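Local atomic coordinates of 457aa long hypothetical protein (Pyrococcus horikoshii, PDB entry 2CSU), a protein that is of unknown function but joins a CoA-binding domain of Rossmann type to two further domains of the succinyl-CoA synthetase superfamily. Residues P405-E417 against I428-A441. Residues are numbered along the deposited sequence; the frame is centred on the assembly and turned at random.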
loop_
_atom_site.group_PDB
_atom_site.type_symbol
_atom_site.label_atom_id
_atom_site.label_comp_id
_atom_site.label_asym_id
_atom_site.label_seq_id
_atom_site.Cartn_x
_atom_site.Cartn_y
_atom_site.Cartn_z
ATOM N N PRO A 405 13.334 -11.814 17.016
ATOM C CA PRO A 405 12.583 -10.782 16.302
ATOM C C PRO A 405 11.094 -11.108 16.234
ATOM O O PRO A 405 10.704 -12.266 16.067
ATOM C CB PRO A 405 13.245 -10.775 14.924
ATOM C CG PRO A 405 13.671 -12.205 14.750
ATOM C CD PRO A 405 14.246 -12.533 16.107
ATOM N N VAL A 406 10.270 -10.075 16.376
ATOM C CA VAL A 406 8.825 -10.214 16.275
ATOM C C VAL A 406 8.251 -9.248 15.239
ATOM O O VAL A 406 8.469 -8.044 15.276
ATOM C CB VAL A 406 8.226 -9.925 17.649
ATOM C CG1 VAL A 406 6.702 -9.969 17.566
ATOM C CG2 VAL A 406 8.702 -10.959 18.651
ATOM N N LEU A 407 7.537 -9.828 14.259
ATOM C CA LEU A 407 6.917 -8.999 13.236
ATOM C C LEU A 407 5.394 -9.099 13.300
ATOM O O LEU A 407 4.823 -10.114 13.677
ATOM C CB LEU A 407 7.411 -9.481 11.874
ATOM C CG LEU A 407 8.933 -9.386 11.747
ATOM C CD1 LEU A 407 9.435 -9.818 10.368
ATOM C CD2 LEU A 407 9.454 -7.965 11.972
ATOM N N ALA A 408 4.735 -7.981 12.958
ATOM C CA ALA A 408 3.282 -7.975 12.991
ATOM C C ALA A 408 2.688 -7.622 11.630
ATOM O O ALA A 408 3.227 -6.836 10.861
ATOM C CB ALA A 408 2.829 -6.961 14.044
HETATM N N MSE A 409 1.565 -8.291 11.322
HETATM C CA MSE A 409 0.788 -7.892 10.164
HETATM C C MSE A 409 -0.685 -7.761 10.529
HETATM O O MSE A 409 -1.389 -8.740 10.740
HETATM C CB MSE A 409 0.964 -8.957 9.080
HETATM C CG MSE A 409 0.641 -8.426 7.681
HETATM SE SE MSE A 409 -0.751 -9.282 6.934
HETATM C CE MSE A 409 -1.821 -7.856 6.698
ATOM N N PHE A 410 -1.120 -6.496 10.650
ATOM C CA PHE A 410 -2.478 -6.249 11.122
ATOM C C PHE A 410 -3.380 -5.693 10.019
ATOM O O PHE A 410 -2.983 -4.876 9.198
ATOM C CB PHE A 410 -2.401 -5.256 12.280
ATOM C CG PHE A 410 -2.293 -5.995 13.581
ATOM C CD1 PHE A 410 -1.312 -6.964 13.743
ATOM C CD2 PHE A 410 -3.162 -5.694 14.618
ATOM C CE1 PHE A 410 -1.197 -7.632 14.952
ATOM C CE2 PHE A 410 -3.039 -6.368 15.831
ATOM C CZ PHE A 410 -2.058 -7.336 16.003
HETATM N N MSE A 411 -4.631 -6.193 10.002
HETATM C CA MSE A 411 -5.583 -5.721 9.004
HETATM C C MSE A 411 -6.925 -5.352 9.642
HETATM O O MSE A 411 -7.473 -6.068 10.468
HETATM C CB MSE A 411 -5.789 -6.837 7.978
HETATM C CG MSE A 411 -4.555 -7.065 7.104
HETATM SE SE MSE A 411 -4.768 -8.446 5.971
HETATM C CE MSE A 411 -6.121 -7.762 5.001
ATOM N N ALA A 412 -7.441 -4.169 9.259
ATOM C CA ALA A 412 -6.728 -3.345 8.291
ATOM C C ALA A 412 -7.412 -1.989 8.109
ATOM O O ALA A 412 -8.386 -1.654 8.770
ATOM C CB ALA A 412 -6.699 -4.097 6.958
ATOM N N GLY A 413 -6.839 -1.178 7.200
ATOM C CA GLY A 413 -7.417 0.137 6.947
ATOM C C GLY A 413 -7.576 0.935 8.241
ATOM O O GLY A 413 -6.694 0.993 9.088
ATOM N N TYR A 414 -8.739 1.600 8.365
ATOM C CA TYR A 414 -8.990 2.386 9.564
ATOM C C TYR A 414 -9.025 1.504 10.814
ATOM O O TYR A 414 -8.490 1.847 11.859
ATOM C CB TYR A 414 -10.329 3.104 9.391
ATOM C CG TYR A 414 -10.229 4.101 8.292
ATOM C CD1 TYR A 414 -9.148 4.977 8.245
ATOM C CD2 TYR A 414 -11.221 4.175 7.315
ATOM C CE1 TYR A 414 -9.057 5.916 7.229
ATOM C CE2 TYR A 414 -11.135 5.122 6.305
ATOM C CZ TYR A 414 -10.063 5.992 6.263
ATOM O OH TYR A 414 -9.969 6.936 5.258
ATOM N N VAL A 415 -9.746 0.392 10.727
ATOM C CA VAL A 415 -9.985 -0.507 11.856
ATOM C C VAL A 415 -8.711 -0.935 12.589
ATOM O O VAL A 415 -8.725 -1.172 13.801
ATOM C CB VAL A 415 -10.706 -1.785 11.372
ATOM C CG1 VAL A 415 -11.034 -2.691 12.549
ATOM C CG2 VAL A 415 -11.950 -1.425 10.590
ATOM N N SER A 416 -7.607 -1.041 11.855
ATOM C CA SER A 416 -6.347 -1.486 12.442
ATOM C C SER A 416 -5.337 -0.398 12.823
ATOM O O SER A 416 -4.278 -0.693 13.363
ATOM C CB SER A 416 -5.686 -2.485 11.485
ATOM O OG SER A 416 -5.255 -1.844 10.297
ATOM N N GLU A 417 -5.671 0.858 12.560
ATOM C CA GLU A 417 -4.763 1.960 12.839
ATOM C C GLU A 417 -4.254 2.081 14.268
ATOM O O GLU A 417 -3.050 2.256 14.480
ATOM C CB GLU A 417 -5.397 3.285 12.392
ATOM C CG GLU A 417 -5.376 3.478 10.875
ATOM C CD GLU A 417 -4.627 4.732 10.444
ATOM O OE1 GLU A 417 -3.556 5.023 11.040
ATOM O OE2 GLU A 417 -5.110 5.425 9.518
ATOM N N ILE A 428 7.610 -2.780 17.519
ATOM C CA ILE A 428 7.217 -3.890 16.658
ATOM C C ILE A 428 6.793 -3.424 15.275
ATOM O O ILE A 428 5.714 -2.848 15.116
ATOM C CB ILE A 428 6.034 -4.673 17.262
ATOM C CG1 ILE A 428 6.459 -5.329 18.577
ATOM C CG2 ILE A 428 5.517 -5.694 16.254
ATOM C CD1 ILE A 428 5.349 -6.145 19.237
ATOM N N PRO A 429 7.631 -3.676 14.253
ATOM C CA PRO A 429 7.294 -3.263 12.883
ATOM C C PRO A 429 5.956 -3.902 12.520
ATOM O O PRO A 429 5.774 -5.104 12.692
ATOM C CB PRO A 429 8.450 -3.829 12.048
ATOM C CG PRO A 429 9.582 -3.898 13.022
ATOM C CD PRO A 429 8.911 -4.401 14.281
ATOM N N THR A 430 5.024 -3.103 12.023
ATOM C CA THR A 430 3.713 -3.620 11.664
ATOM C C THR A 430 3.379 -3.375 10.210
ATOM O O THR A 430 3.432 -2.243 9.713
ATOM C CB THR A 430 2.630 -3.021 12.572
ATOM O OG1 THR A 430 2.831 -3.509 13.905
ATOM C CG2 THR A 430 1.222 -3.420 12.094
ATOM N N TYR A 431 3.012 -4.452 9.534
ATOM C CA TYR A 431 2.704 -4.375 8.119
ATOM C C TYR A 431 1.247 -4.632 7.834
ATOM O O TYR A 431 0.529 -5.136 8.681
ATOM C CB TYR A 431 3.600 -5.364 7.361
ATOM C CG TYR A 431 5.067 -5.126 7.653
ATOM C CD1 TYR A 431 5.660 -5.614 8.825
ATOM C CD2 TYR A 431 5.847 -4.364 6.790
ATOM C CE1 TYR A 431 7.000 -5.344 9.122
ATOM C CE2 TYR A 431 7.176 -4.085 7.079
ATOM C CZ TYR A 431 7.750 -4.574 8.239
ATOM O OH TYR A 431 9.074 -4.295 8.503
ATOM N N GLU A 432 0.817 -4.289 6.627
ATOM C CA GLU A 432 -0.571 -4.463 6.237
ATOM C C GLU A 432 -0.671 -5.427 5.060
ATOM O O GLU A 432 -1.769 -5.746 4.606
ATOM C CB GLU A 432 -1.182 -3.086 5.880
ATOM C CG GLU A 432 -2.623 -3.113 5.369
ATOM C CD GLU A 432 -3.394 -1.815 5.655
ATOM O OE1 GLU A 432 -4.411 -1.551 4.968
ATOM O OE2 GLU A 432 -2.992 -1.065 6.578
ATOM N N ARG A 433 0.480 -5.902 4.594
ATOM C CA ARG A 433 0.542 -6.821 3.454
ATOM C C ARG A 433 1.339 -8.094 3.727
ATOM O O ARG A 433 2.382 -8.058 4.360
ATOM C CB ARG A 433 1.199 -6.147 2.247
ATOM C CG ARG A 433 0.577 -4.841 1.791
ATOM C CD ARG A 433 1.246 -4.383 0.511
ATOM N NE ARG A 433 0.619 -3.189 -0.027
ATOM C CZ ARG A 433 0.937 -1.948 0.326
ATOM N NH1 ARG A 433 1.894 -1.740 1.225
ATOM N NH2 ARG A 433 0.292 -0.916 -0.218
ATOM N N PRO A 434 0.856 -9.236 3.235
ATOM C CA PRO A 434 1.596 -10.477 3.457
ATOM C C PRO A 434 2.997 -10.368 2.851
ATOM O O PRO A 434 3.970 -10.809 3.453
ATOM C CB PRO A 434 0.733 -11.516 2.748
ATOM C CG PRO A 434 -0.642 -11.007 3.004
ATOM C CD PRO A 434 -0.493 -9.521 2.716
ATOM N N GLU A 435 3.100 -9.754 1.671
ATOM C CA GLU A 435 4.407 -9.619 1.024
ATOM C C GLU A 435 5.351 -8.693 1.780
ATOM O O GLU A 435 6.563 -8.905 1.791
ATOM C CB GLU A 435 4.258 -9.132 -0.426
ATOM C CG GLU A 435 3.441 -7.862 -0.605
ATOM C CD GLU A 435 1.962 -8.138 -0.684
ATOM O OE1 GLU A 435 1.487 -9.056 0.037
ATOM O OE2 GLU A 435 1.270 -7.431 -1.460
ATOM N N ASP A 436 4.794 -7.677 2.423
ATOM C CA ASP A 436 5.601 -6.719 3.177
ATOM C C ASP A 436 6.231 -7.337 4.423
ATOM O O ASP A 436 7.423 -7.155 4.680
ATOM C CB ASP A 436 4.738 -5.516 3.573
ATOM C CG ASP A 436 4.472 -4.569 2.400
ATOM O OD1 ASP A 436 3.849 -3.507 2.617
ATOM O OD2 ASP A 436 4.887 -4.882 1.268
ATOM N N VAL A 437 5.442 -8.070 5.205
ATOM C CA VAL A 437 5.982 -8.691 6.408
ATOM C C VAL A 437 6.996 -9.771 5.982
ATOM O O VAL A 437 8.011 -9.967 6.641
ATOM C CB VAL A 437 4.826 -9.278 7.311
ATOM C CG1 VAL A 437 4.063 -10.367 6.581
ATOM C CG2 VAL A 437 5.389 -9.793 8.646
ATOM N N ALA A 438 6.738 -10.444 4.861
ATOM C CA ALA A 438 7.663 -11.471 4.364
ATOM C C ALA A 438 8.987 -10.829 3.971
ATOM O O ALA A 438 10.053 -11.374 4.239
ATOM C CB ALA A 438 7.057 -12.219 3.139
ATOM N N SER A 439 8.929 -9.664 3.334
ATOM C CA SER A 439 10.160 -8.985 2.942
ATOM C C SER A 439 10.969 -8.618 4.166
ATOM O O SER A 439 12.198 -8.732 4.169
ATOM C CB SER A 439 9.851 -7.715 2.145
ATOM O OG SER A 439 9.201 -8.022 0.930
ATOM N N ALA A 440 10.274 -8.175 5.211
ATOM C CA ALA A 440 10.934 -7.780 6.448
ATOM C C ALA A 440 11.580 -8.983 7.093
ATOM O O ALA A 440 12.711 -8.904 7.580
ATOM C CB ALA A 440 9.927 -7.138 7.419
ATOM N N ALA A 441 10.843 -10.089 7.108
ATOM C CA ALA A 441 11.320 -11.347 7.672
ATOM C C ALA A 441 12.581 -11.780 6.938
ATOM O O ALA A 441 13.541 -12.263 7.546
ATOM C CB ALA A 441 10.254 -12.411 7.512
HETATM O O HOH W 1 -2.680 -0.527 9.689
#
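Ala408 O receives Tyr431 N at 2.7 Å, while Thr430 CA adds a CA-H...O contact at 3.4 Å and the Tyr431 ring turns its edge, through CD1, to the same oxygen. This is the parallel pairing of a beta-alpha-beta unit in the ligase-CoA domain: strand 406-411 leads through helix 417-424 to the short strand 430-431. Ala408 bonds through N and O to residues 429 and 431, either side of its partner Thr430, and Tyr431 likewise to 408 and 410, the pattern of parallel strands. Pro429 gives its carbonyl but has no N-H for Val406 O; its ring CD lies against that oxygen instead, so the backbone bonding between the strands does not extend to Val406 O.

The first turns of the helix, 434-441, run back antiparallel to strand 406-411 over the face bearing Leu407, Met409 and Tyr431. With CG anti to its carbonyl carbon (chi1 -60°) and an extended chi2, Leu407 carries CD1 to Ala441 CB, 3.9 Å away, and to Ala440; these small residues let helix and strand close up. Val437 spreads its branches over two strand residues, CG2 on Leu407 CB (3.8 Å) and CG1 on CG of the selenomethionine Met409. The Tyr431 hydroxyl bonds Ser281 O, and its ring makes a cation-pi contact with Arg284.

On the other face, the methyl group of Ala408 is small enough to admit Ile428 CG2 at 3.7 Å, and Leu423 of helix 417-424 packs on Phe410, Ile428 and Thr430. Past the strand end, a cis peptide precedes Ala412, and Gly413 tolerates a positive phi. The extended Glu432 reaches this loop: OE1 accepts a weak bond from Gly413 N, and OE2 accepts from a water 3.2 Å away that also bonds Ser416 OG.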